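Local coordinates for protein hydroxynitrile lyase (Passiflora edulis, PDB 5Y02) that probably works as a cyanohydrin-cleaving lyase, with (R)-mandelonitrile bound here to a homodimeric A/B barrel protein lacking its C-terminal peptide, at residues F12-K16 and G60-Y65; I27-Y31 and F87-F91; I6-F12 and V99-I105. All blocks are in the same frame, centred on the assembly; numbering follows the deposited sequence. Where two conformers were deposited one is given.

Contact 1 of 3, residues F12-K16 and G60-Y65; sequences FNRYK and GFTHAY
Residues 12-15 and 63-65 are extended and run antiparallel, their axes 4.9 Å apart at the closest and at 138°. Phe12 pairs with Ala64 as a non-hydrogen-bonded pair, CA to CA 4.5 Å. Phe12 CA also makes a CA-H...O contact of 3.2 Å to His63 O. The Phe12 side chain (chi1 m) puts CD1 3.8 Å from Ala64 CB, and Phe12 CB lies 3.8 Å from Phe61 CD1. The Phe12 ring stacks on Phe12 of the second subunit.

Asn13 and His63 form the hydrogen-bonded pair. Asn13 N donates to His63 O at 3.0 Å. Asn13 O accepts from two successive amides, Thr62 N at 2.9 Å and His63 N at 3.2 Å. This is a classic beta bulge, with Thr62 and His63 both facing Asn13. It lies in the antiparallel sheet of the stress-responsive A/B barrel domain, where strands 7-15 and 63-69 are neighbours. Asn13 (chi1 p) accepts at OD1 from Tyr65 OH, 2.8 Å.

Arg14 is extended (chi1 to chi3 t), and its NH1 donates to Gly60 O at 2.7 Å. Tyr15 N donates to a water at 2.9 Å, which also bonds Thr62 OG1 at 2.7 Å. The Tyr15 ring (chi1 m) turns its edge to the face of His63, centroids 5.0 Å apart and planes at 87°. Tyr15 OH donates to Tyr65 OH at 2.7 Å.

Contact 2 of 3, residues I27-Y31 and F87-F91; sequences IIADY and FAKEF. With MXN ((2R)-hydroxy(phenyl)ethanenitrile), chain M.
Two helical segments of the A/B barrel domain pack here as an antiparallel pair beside the mandelonitrile pocket. Their axes approach to 10.5 Å and cross at -152°. Ile27 lies across from Phe91 (CA to CA 6.7 Å) and Tyr31 from Phe87 (7.1 Å).

Tyr31, Phe87 and Phe91 all have chi1 t and form an aromatic cluster. The CA-to-CB bond of Phe87 points toward the other helix. Phe87 CZ is 3.3 Å from Tyr31 CB, and Phe87 CE1 is 3.3 Å from Ile27 O. The Tyr31 and Phe87 rings are inclined by 29° and slid apart, centroids 5.1 Å, so they barely overlap. The edge of Tyr31 turns to the face of Phe91, centroids 5.5 Å and planes at 50°. Ile27 (m, t) lays CG2 3.7 Å from Phe91 CD1.

Asp30 (chi1 m) and Glu90 (chi1 p, chi2 t) also meet. Asp30 OD2 is 2.5 Å from Glu90 OE2, while Asp30 OD1 is hydrogen-bonded to Gln26 NE2.

The cluster borders the ligand. Phe87 CD2 is 3.7 Å from C4 of its phenyl ring and Phe91 CD2 is 4.0 Å from C2. Tyr31 OH makes a very short hydrogen bond, 2.4 Å, to the ligand hydroxyl O10.

Contact 3 of 3, residues I6-F12 and V99-I105; sequences IVRHIVF and VVLNYII. With MXN ((2R)-hydroxy(phenyl)ethanenitrile), chain M.
Strands 7-12 and 99-104 run antiparallel, at 164°, with axes 4.5 Å apart at the closest. The register is unbroken from Val7 opposite Ile104 to Phe12 opposite Val99. Three pairs are hydrogen-bonded, each with two backbone bonds. Arg8 N to Tyr103 O is 2.8 Å and Tyr103 N to Arg8 O 3.0 Å. Ile10 N to Leu101 O and Leu101 N to Ile10 O are both 3.0 Å. Phe12 N to Val99 O is 2.8 Å and Val99 N to Phe12 O 2.9 Å. The non-hydrogen-bonded pairs come closer: Val7 CA to Ile104 CA is 4.7 Å, His9 CA to Asn102 CA 4.6 Å and Val11 CA to Val100 CA 4.5 Å. Beyond Val7, a water donates to Ile6 O (2.7 Å) and accepts from Ile105 N (3.2 Å).

The strands are neighbours in the four-stranded antiparallel sheet of the dimeric A/B barrel fold. Side chains alternate between its faces. Val7, His9, Val11, Val100, Asn102 and Ile104 share the ligand side. His9 (chi1 t) donates from ND1 to Asn102 OD1 at 2.6 Å, consistent with a fixed imidazole orientation. His9 NE2 forms a 2.6 Å hydrogen bond with mandelonitrile O10, which also bonds Tyr31 OH. Val11 CG2 lies 3.8 Å from ligand C8, and Val100 CG2 is 3.8 Å from the nitrile N9.

On the other face, Arg8 CB sits 3.8 Å above the centroid of the Tyr103 ring, a CH-pi contact. Arg8 NE makes a salt bridge, and Tyr103 OH a hydrogen bond, to Glu66 of the second subunit. Phe12 CB touches Val99 CG1 at 3.6 Å, and Ile10 CG1 is 3.8 Å from Tyr103 CE1.

In the fold
All three contacts belong to one A/B barrel domain. Contacts 1 and 3 share Phe12 and strand 7-15, which lies between strands 63-69 and 95-104 in one sheet. Contact 2 joins helices 21-37 and 82-91, packed over one face of that sheet. The centres of contact 1 and contact 2 are about 13 Å apart. Those of contact 1 and contact 3 are about 15 Å apart, and those of contact 2 and contact 3 about 18 Å. Along the chain, contact 3 encloses the other two, whose segments alternate. Tyr65 N probably hydrogen-bonds to Val11 O, and Tyr31 packs on Tyr65. Contacts 2 and 3 bring Tyr31 and His9 to the same mandelonitrile hydroxyl. Contacts 1 and 3 also meet the second subunit.

Contact 1 of 3, residues F12-K16 and G60-Y65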
loop_
_atom_site.group_PDB
_atom_site.type_symbol
_atom_site.label_atom_id
_atom_site.label_comp_id
_atom_site.label_asym_id
_atom_site.label_seq_id
_atom_site.Cartn_x
_atom_site.Cartn_y
_atom_site.Cartn_z
ATOM N N PHE A 12 -3.050 0.689 -5.275
ATOM C CA PHE A 12 -1.991 0.889 -6.279
ATOM C C PHE A 12 -2.680 0.897 -7.653
ATOM O O PHE A 12 -3.522 0.050 -7.907
ATOM C CB PHE A 12 -0.982 -0.265 -6.333
ATOM C CG PHE A 12 -0.148 -0.480 -5.100
ATOM C CD1 PHE A 12 0.011 0.482 -4.113
ATOM C CD2 PHE A 12 0.550 -1.667 -4.980
ATOM C CE1 PHE A 12 0.823 0.245 -3.023
ATOM C CE2 PHE A 12 1.377 -1.902 -3.890
ATOM C CZ PHE A 12 1.506 -0.945 -2.912
ATOM N N ASN A 13 -2.318 1.820 -8.536
ATOM C CA ASN A 13 -2.825 1.788 -9.903
ATOM C C ASN A 13 -1.791 2.192 -10.942
ATOM O O ASN A 13 -0.669 2.605 -10.628
ATOM C CB ASN A 13 -4.140 2.599 -10.050
ATOM C CG ASN A 13 -3.914 4.061 -10.367
ATOM O OD1 ASN A 13 -3.007 4.683 -9.841
ATOM N ND2 ASN A 13 -4.765 4.628 -11.244
ATOM N N ARG A 14 -2.211 2.019 -12.187
ATOM C CA ARG A 14 -1.536 2.471 -13.362
ATOM C C ARG A 14 -2.645 3.042 -14.234
ATOM O O ARG A 14 -3.700 2.416 -14.364
ATOM C CB ARG A 14 -0.876 1.288 -14.083
ATOM C CG ARG A 14 -0.006 1.691 -15.264
ATOM C CD ARG A 14 0.314 0.477 -16.138
ATOM N NE ARG A 14 1.084 0.925 -17.292
ATOM C CZ ARG A 14 2.394 1.179 -17.291
ATOM N NH1 ARG A 14 3.144 1.003 -16.196
ATOM N NH2 ARG A 14 2.973 1.626 -18.412
ATOM N N TYR A 15 -2.411 4.228 -14.780
ATOM C CA TYR A 15 -3.394 4.922 -15.607
ATOM C C TYR A 15 -3.346 4.473 -17.054
ATOM O O TYR A 15 -2.293 4.091 -17.568
ATOM C CB TYR A 15 -3.210 6.434 -15.532
ATOM C CG TYR A 15 -3.686 6.979 -14.211
ATOM C CD1 TYR A 15 -5.046 7.211 -13.995
ATOM C CD2 TYR A 15 -2.796 7.215 -13.161
ATOM C CE1 TYR A 15 -5.511 7.687 -12.781
ATOM C CE2 TYR A 15 -3.248 7.711 -11.942
ATOM C CZ TYR A 15 -4.601 7.936 -11.756
ATOM O OH TYR A 15 -5.077 8.387 -10.550
ATOM N N LYS A 16 -4.500 4.566 -17.709
ATOM C CA LYS A 16 -4.576 4.285 -19.140
ATOM C C LYS A 16 -3.690 5.266 -19.897
ATOM O O LYS A 16 -3.641 6.447 -19.567
ATOM C CB LYS A 16 -6.007 4.422 -19.604
ATOM C CG LYS A 16 -6.949 3.446 -18.921
ATOM C CD LYS A 16 -7.469 2.393 -19.840
ATOM C CE LYS A 16 -8.365 1.450 -19.080
ATOM N NZ LYS A 16 -9.283 0.738 -19.992
ATOM N N GLY A 60 4.777 -2.533 -12.806
ATOM C CA GLY A 60 4.014 -1.662 -13.688
ATOM C C GLY A 60 3.047 -0.711 -13.001
ATOM O O GLY A 60 2.487 0.157 -13.666
ATOM N N PHE A 61 2.860 -0.836 -11.681
ATOM C CA PHE A 61 2.070 0.147 -10.934
ATOM C C PHE A 61 2.883 1.423 -10.738
ATOM O O PHE A 61 4.078 1.380 -10.432
ATOM C CB PHE A 61 1.594 -0.432 -9.601
ATOM C CG PHE A 61 0.611 -1.551 -9.759
ATOM C CD1 PHE A 61 -0.747 -1.268 -9.986
ATOM C CD2 PHE A 61 1.020 -2.877 -9.714
ATOM C CE1 PHE A 61 -1.663 -2.285 -10.148
ATOM C CE2 PHE A 61 0.103 -3.911 -9.879
ATOM C CZ PHE A 61 -1.238 -3.614 -10.101
ATOM N N THR A 62 2.239 2.561 -10.939
ATOM C CA THR A 62 2.923 3.848 -10.908
ATOM C C THR A 62 2.551 4.741 -9.736
ATOM O O THR A 62 3.342 5.604 -9.386
ATOM C CB THR A 62 2.674 4.635 -12.192
ATOM O OG1 THR A 62 1.272 4.843 -12.355
ATOM C CG2 THR A 62 3.207 3.821 -13.409
ATOM N N HIS A 63 1.359 4.555 -9.188
ATOM C CA HIS A 63 0.808 5.412 -8.144
ATOM C C HIS A 63 0.290 4.582 -6.974
ATOM O O HIS A 63 -0.256 3.468 -7.156
ATOM C CB HIS A 63 -0.376 6.172 -8.676
ATOM C CG HIS A 63 -0.040 7.259 -9.636
ATOM N ND1 HIS A 63 0.418 7.015 -10.915
ATOM C CD2 HIS A 63 -0.173 8.604 -9.526
ATOM C CE1 HIS A 63 0.572 8.169 -11.540
ATOM N NE2 HIS A 63 0.220 9.147 -10.723
ATOM N N ALA A 64 0.467 5.132 -5.770
ATOM C CA ALA A 64 -0.111 4.579 -4.558
ATOM C C ALA A 64 -0.936 5.655 -3.861
ATOM O O ALA A 64 -0.584 6.846 -3.902
ATOM C CB ALA A 64 0.971 4.078 -3.614
ATOM N N TYR A 65 -2.004 5.208 -3.225
ATOM C CA TYR A 65 -2.898 6.084 -2.452
ATOM C C TYR A 65 -3.236 5.360 -1.153
ATOM O O TYR A 65 -3.627 4.184 -1.170
ATOM C CB TYR A 65 -4.183 6.391 -3.225
ATOM C CG TYR A 65 -3.979 6.648 -4.688
ATOM C CD1 TYR A 65 -3.839 5.577 -5.574
ATOM C CD2 TYR A 65 -3.921 7.936 -5.208
ATOM C CE1 TYR A 65 -3.654 5.775 -6.922
ATOM C CE2 TYR A 65 -3.735 8.145 -6.574
ATOM C CZ TYR A 65 -3.606 7.052 -7.427
ATOM O OH TYR A 65 -3.416 7.196 -8.779
HETATM O O HOH W 1 0.282 5.235 -14.854
#

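Contact 2 of 3, residues I27-Y31 and F87-F91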
loop_
_atom_site.group_PDB
_atom_site.type_symbol
_atom_site.label_atom_id
_atom_site.label_comp_id
_atom_site.label_asym_id
_atom_site.label_seq_id
_atom_site.Cartn_x
_atom_site.Cartn_y
_atom_site.Cartn_z
ATOM N N ILE A 27 -7.922 13.745 -11.795
ATOM C CA ILE A 27 -8.486 12.564 -11.170
ATOM C C ILE A 27 -7.950 12.438 -9.737
ATOM O O ILE A 27 -8.708 12.159 -8.801
ATOM C CB ILE A 27 -8.203 11.291 -11.998
ATOM C CG1 ILE A 27 -9.055 11.289 -13.273
ATOM C CG2 ILE A 27 -8.523 10.032 -11.194
ATOM C CD1 ILE A 27 -8.560 10.279 -14.295
ATOM N N ILE A 28 -6.655 12.673 -9.580
ATOM C CA ILE A 28 -6.002 12.579 -8.286
ATOM C C ILE A 28 -6.502 13.692 -7.357
ATOM O O ILE A 28 -6.726 13.438 -6.164
ATOM C CB ILE A 28 -4.469 12.580 -8.436
ATOM C CG1 ILE A 28 -4.035 11.270 -9.133
ATOM C CG2 ILE A 28 -3.791 12.686 -7.074
ATOM C CD1 ILE A 28 -2.622 11.292 -9.679
ATOM N N ALA A 29 -6.693 14.889 -7.892
ATOM C CA ALA A 29 -7.267 15.987 -7.097
ATOM C C ALA A 29 -8.691 15.672 -6.644
ATOM O O ALA A 29 -9.043 15.951 -5.498
ATOM C CB ALA A 29 -7.225 17.301 -7.856
ATOM N N ASP A 30 -9.495 15.087 -7.535
ATOM C CA ASP A 30 -10.866 14.671 -7.223
ATOM C C ASP A 30 -10.874 13.621 -6.114
ATOM O O ASP A 30 -11.728 13.637 -5.243
ATOM C CB ASP A 30 -11.578 14.100 -8.474
ATOM C CG ASP A 30 -11.870 15.155 -9.550
ATOM O OD1 ASP A 30 -11.683 16.359 -9.312
ATOM O OD2 ASP A 30 -12.300 14.768 -10.667
ATOM N N TYR A 31 -9.913 12.703 -6.165
ATOM C CA TYR A 31 -9.787 11.661 -5.157
ATOM C C TYR A 31 -9.512 12.284 -3.776
ATOM O O TYR A 31 -10.235 12.013 -2.831
ATOM C CB TYR A 31 -8.649 10.719 -5.539
ATOM C CG TYR A 31 -8.546 9.400 -4.816
ATOM C CD1 TYR A 31 -9.365 9.051 -3.738
ATOM C CD2 TYR A 31 -7.565 8.497 -5.205
ATOM C CE1 TYR A 31 -9.205 7.838 -3.089
ATOM C CE2 TYR A 31 -7.411 7.289 -4.563
ATOM C CZ TYR A 31 -8.222 6.966 -3.510
ATOM O OH TYR A 31 -8.061 5.744 -2.892
ATOM N N PHE A 87 -17.164 9.601 -8.121
ATOM C CA PHE A 87 -15.730 9.473 -8.355
ATOM C C PHE A 87 -15.382 8.124 -9.019
ATOM O O PHE A 87 -14.538 8.084 -9.908
ATOM C CB PHE A 87 -14.949 9.669 -7.059
ATOM C CG PHE A 87 -13.474 9.521 -7.235
ATOM C CD1 PHE A 87 -12.771 10.445 -7.992
ATOM C CD2 PHE A 87 -12.797 8.429 -6.709
ATOM C CE1 PHE A 87 -11.413 10.288 -8.216
ATOM C CE2 PHE A 87 -11.435 8.276 -6.910
ATOM C CZ PHE A 87 -10.742 9.212 -7.663
ATOM N N ALA A 88 -16.057 7.044 -8.619
ATOM C CA ALA A 88 -15.794 5.700 -9.179
ATOM C C ALA A 88 -15.986 5.656 -10.693
ATOM O O ALA A 88 -15.287 4.921 -11.382
ATOM C CB ALA A 88 -16.687 4.651 -8.522
ATOM N N LYS A 89 -16.942 6.443 -11.184
ATOM C CA LYS A 89 -17.222 6.536 -12.627
ATOM C C LYS A 89 -16.056 7.103 -13.431
ATOM O O LYS A 89 -15.887 6.758 -14.598
ATOM C CB LYS A 89 -18.466 7.394 -12.878
ATOM C CG LYS A 89 -19.748 6.752 -12.403
ATOM C CD LYS A 89 -20.927 7.694 -12.591
ATOM C CE LYS A 89 -22.170 7.070 -11.995
ATOM N NZ LYS A 89 -23.400 7.810 -12.376
ATOM N N GLU A 90 -15.260 7.976 -12.818
ATOM C CA GLU A 90 -14.062 8.447 -13.483
ATOM C C GLU A 90 -12.824 7.653 -13.112
ATOM O O GLU A 90 -11.984 7.448 -13.958
ATOM C CB GLU A 90 -13.874 9.952 -13.338
ATOM C CG GLU A 90 -13.422 10.481 -12.007
ATOM C CD GLU A 90 -12.847 11.900 -12.097
ATOM O OE1 GLU A 90 -12.996 12.604 -13.125
ATOM O OE2 GLU A 90 -12.215 12.318 -11.132
ATOM N N PHE A 91 -12.721 7.178 -11.868
ATOM C CA PHE A 91 -11.488 6.542 -11.423
ATOM C C PHE A 91 -11.245 5.150 -12.019
ATOM O O PHE A 91 -10.190 4.917 -12.585
ATOM C CB PHE A 91 -11.437 6.479 -9.908
ATOM C CG PHE A 91 -10.137 5.958 -9.385
ATOM C CD1 PHE A 91 -8.971 6.694 -9.552
ATOM C CD2 PHE A 91 -10.076 4.726 -8.736
ATOM C CE1 PHE A 91 -7.754 6.214 -9.078
ATOM C CE2 PHE A 91 -8.872 4.241 -8.259
ATOM C CZ PHE A 91 -7.716 4.984 -8.425
HETATM C C1 MXN M . -11.951 4.706 -4.385
HETATM C C2 MXN M . -12.535 4.425 -5.617
HETATM C C3 MXN M . -13.824 4.870 -5.911
HETATM C C4 MXN M . -14.523 5.613 -4.966
HETATM C C5 MXN M . -13.955 5.887 -3.730
HETATM C C6 MXN M . -12.672 5.441 -3.432
HETATM C C7 MXN M . -10.592 4.170 -4.112
HETATM C C8 MXN M . -10.722 2.696 -4.187
HETATM N N9 MXN M . -10.836 1.535 -4.245
HETATM O O10 MXN M . -10.142 4.555 -2.799
#

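Contact 3 of 3, residues I6-F12 and V99-I105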
loop_
_atom_site.group_PDB
_atom_site.type_symbol
_atom_site.label_atom_id
_atom_site.label_comp_id
_atom_site.label_asym_id
_atom_site.label_seq_id
_atom_site.Cartn_x
_atom_site.Cartn_y
_atom_site.Cartn_z
ATOM N N ILE A 6 -9.448 0.135 13.442
ATOM C CA ILE A 6 -9.099 1.078 12.364
ATOM C C ILE A 6 -8.611 0.347 11.090
ATOM O O ILE A 6 -7.787 -0.566 11.169
ATOM C CB ILE A 6 -8.033 2.069 12.872
ATOM C CG1 ILE A 6 -8.683 3.032 13.876
ATOM C CG2 ILE A 6 -7.391 2.847 11.738
ATOM C CD1 ILE A 6 -7.704 3.674 14.839
ATOM N N VAL A 7 -9.102 0.800 9.940
ATOM C CA VAL A 7 -8.916 0.124 8.648
ATOM C C VAL A 7 -8.053 0.973 7.729
ATOM O O VAL A 7 -8.374 2.146 7.506
ATOM C CB VAL A 7 -10.270 -0.060 7.919
ATOM C CG1 VAL A 7 -10.068 -0.614 6.511
ATOM C CG2 VAL A 7 -11.215 -0.957 8.710
ATOM N N ARG A 8 -6.994 0.374 7.178
ATOM C CA ARG A 8 -6.179 1.002 6.156
ATOM C C ARG A 8 -6.690 0.582 4.788
ATOM O O ARG A 8 -6.983 -0.587 4.555
ATOM C CB ARG A 8 -4.712 0.604 6.290
ATOM C CG ARG A 8 -4.044 1.015 7.591
ATOM C CD ARG A 8 -3.717 2.508 7.603
ATOM N NE ARG A 8 -2.570 2.848 6.760
ATOM C CZ ARG A 8 -2.361 4.037 6.187
ATOM N NH1 ARG A 8 -3.234 5.044 6.308
ATOM N NH2 ARG A 8 -1.260 4.229 5.461
ATOM N N HIS A 9 -6.754 1.544 3.886
ATOM C CA HIS A 9 -7.253 1.345 2.537
ATOM C C HIS A 9 -6.127 1.809 1.616
ATOM O O HIS A 9 -5.830 3.008 1.534
ATOM C CB HIS A 9 -8.530 2.173 2.358
ATOM C CG HIS A 9 -9.083 2.195 0.966
ATOM N ND1 HIS A 9 -9.719 1.112 0.399
ATOM C CD2 HIS A 9 -9.197 3.208 0.070
ATOM C CE1 HIS A 9 -10.153 1.439 -0.808
ATOM N NE2 HIS A 9 -9.852 2.704 -1.033
ATOM N N ILE A 10 -5.496 0.847 0.946
ATOM C CA ILE A 10 -4.348 1.122 0.100
ATOM C C ILE A 10 -4.637 0.683 -1.318
ATOM O O ILE A 10 -4.970 -0.457 -1.543
ATOM C CB ILE A 10 -3.049 0.408 0.540
ATOM C CG1 ILE A 10 -2.806 0.553 2.042
ATOM C CG2 ILE A 10 -1.874 0.952 -0.260
ATOM C CD1 ILE A 10 -2.584 1.944 2.548
ATOM N N VAL A 11 -4.418 1.605 -2.246
ATOM C CA VAL A 11 -4.690 1.451 -3.664
ATOM C C VAL A 11 -3.374 1.638 -4.402
ATOM O O VAL A 11 -2.654 2.619 -4.180
ATOM C CB VAL A 11 -5.692 2.511 -4.144
ATOM C CG1 VAL A 11 -5.950 2.395 -5.649
ATOM C CG2 VAL A 11 -6.983 2.394 -3.345
ATOM N N PHE A 12 -3.050 0.689 -5.275
ATOM C CA PHE A 12 -1.991 0.889 -6.279
ATOM C C PHE A 12 -2.680 0.897 -7.653
ATOM O O PHE A 12 -3.522 0.050 -7.907
ATOM C CB PHE A 12 -0.982 -0.265 -6.333
ATOM C CG PHE A 12 -0.148 -0.480 -5.100
ATOM C CD1 PHE A 12 0.011 0.482 -4.113
ATOM C CD2 PHE A 12 0.550 -1.667 -4.980
ATOM C CE1 PHE A 12 0.823 0.245 -3.023
ATOM C CE2 PHE A 12 1.377 -1.902 -3.890
ATOM C CZ PHE A 12 1.506 -0.945 -2.912
ATOM N N VAL A 99 -4.846 -2.566 -7.858
ATOM C CA VAL A 99 -4.970 -3.511 -6.760
ATOM C C VAL A 99 -5.269 -2.702 -5.494
ATOM O O VAL A 99 -4.684 -1.629 -5.294
ATOM C CB VAL A 99 -3.727 -4.410 -6.592
ATOM C CG1 VAL A 99 -2.460 -3.592 -6.413
ATOM C CG2 VAL A 99 -3.893 -5.383 -5.441
ATOM N N VAL A 100 -6.192 -3.214 -4.686
ATOM C CA VAL A 100 -6.641 -2.547 -3.462
ATOM C C VAL A 100 -6.653 -3.552 -2.323
ATOM O O VAL A 100 -7.226 -4.621 -2.454
ATOM C CB VAL A 100 -8.059 -1.950 -3.630
ATOM C CG1 VAL A 100 -8.417 -1.094 -2.429
ATOM C CG2 VAL A 100 -8.146 -1.106 -4.903
ATOM N N LEU A 101 -6.004 -3.224 -1.205
ATOM C CA LEU A 101 -6.131 -4.017 -0.008
ATOM C C LEU A 101 -6.739 -3.145 1.079
ATOM O O LEU A 101 -6.421 -1.958 1.165
ATOM C CB LEU A 101 -4.802 -4.594 0.457
ATOM C CG LEU A 101 -4.470 -5.974 -0.168
ATOM C CD1 LEU A 101 -4.076 -5.787 -1.626
ATOM C CD2 LEU A 101 -3.360 -6.673 0.593
ATOM N N ASN A 102 -7.604 -3.753 1.876
ATOM C CA ASN A 102 -8.188 -3.116 3.058
ATOM C C ASN A 102 -7.866 -3.994 4.240
ATOM O O ASN A 102 -8.131 -5.185 4.178
ATOM C CB ASN A 102 -9.699 -3.044 2.906
ATOM C CG ASN A 102 -10.114 -2.084 1.822
ATOM O OD1 ASN A 102 -9.976 -0.884 1.982
ATOM N ND2 ASN A 102 -10.599 -2.611 0.709
ATOM N N TYR A 103 -7.282 -3.438 5.304
ATOM C CA TYR A 103 -6.863 -4.275 6.444
ATOM C C TYR A 103 -6.880 -3.541 7.764
ATOM O O TYR A 103 -6.678 -2.312 7.807
ATOM C CB TYR A 103 -5.460 -4.856 6.225
ATOM C CG TYR A 103 -4.412 -3.827 5.898
ATOM C CD1 TYR A 103 -4.289 -3.361 4.591
ATOM C CD2 TYR A 103 -3.541 -3.329 6.860
ATOM C CE1 TYR A 103 -3.340 -2.439 4.245
ATOM C CE2 TYR A 103 -2.562 -2.387 6.508
ATOM C CZ TYR A 103 -2.482 -1.958 5.186
ATOM O OH TYR A 103 -1.560 -1.020 4.730
ATOM N N ILE A 104 -7.079 -4.319 8.830
ATOM C CA ILE A 104 -6.917 -3.831 10.190
ATOM C C ILE A 104 -5.426 -3.821 10.501
ATOM O O ILE A 104 -4.705 -4.723 10.080
ATOM C CB ILE A 104 -7.679 -4.735 11.186
ATOM C CG1 ILE A 104 -9.192 -4.626 10.933
ATOM C CG2 ILE A 104 -7.313 -4.423 12.637
ATOM C CD1 ILE A 104 -9.748 -3.223 11.000
ATOM N N ILE A 105 -4.987 -2.829 11.260
ATOM C CA ILE A 105 -3.574 -2.670 11.631
ATOM C C ILE A 105 -3.140 -3.644 12.711
ATOM O O ILE A 105 -3.829 -3.814 13.732
ATOM C CB ILE A 105 -3.305 -1.228 12.115
ATOM C CG1 ILE A 105 -3.418 -0.269 10.935
ATOM C CG2 ILE A 105 -1.931 -1.087 12.787
ATOM C CD1 ILE A 105 -3.807 1.148 11.328
HETATM C C1 MXN M . -11.951 4.706 -4.385
HETATM C C2 MXN M . -12.535 4.425 -5.617
HETATM C C3 MXN M . -13.824 4.870 -5.911
HETATM C C4 MXN M . -14.523 5.613 -4.966
HETATM C C5 MXN M . -13.955 5.887 -3.730
HETATM C C6 MXN M . -12.672 5.441 -3.432
HETATM C C7 MXN M . -10.592 4.170 -4.112
HETATM C C8 MXN M . -10.722 2.696 -4.187
HETATM N N9 MXN M . -10.836 1.535 -4.245
HETATM O O10 MXN M . -10.142 4.555 -2.799
HETATM O O HOH W 2 -6.385 -0.977 13.401
#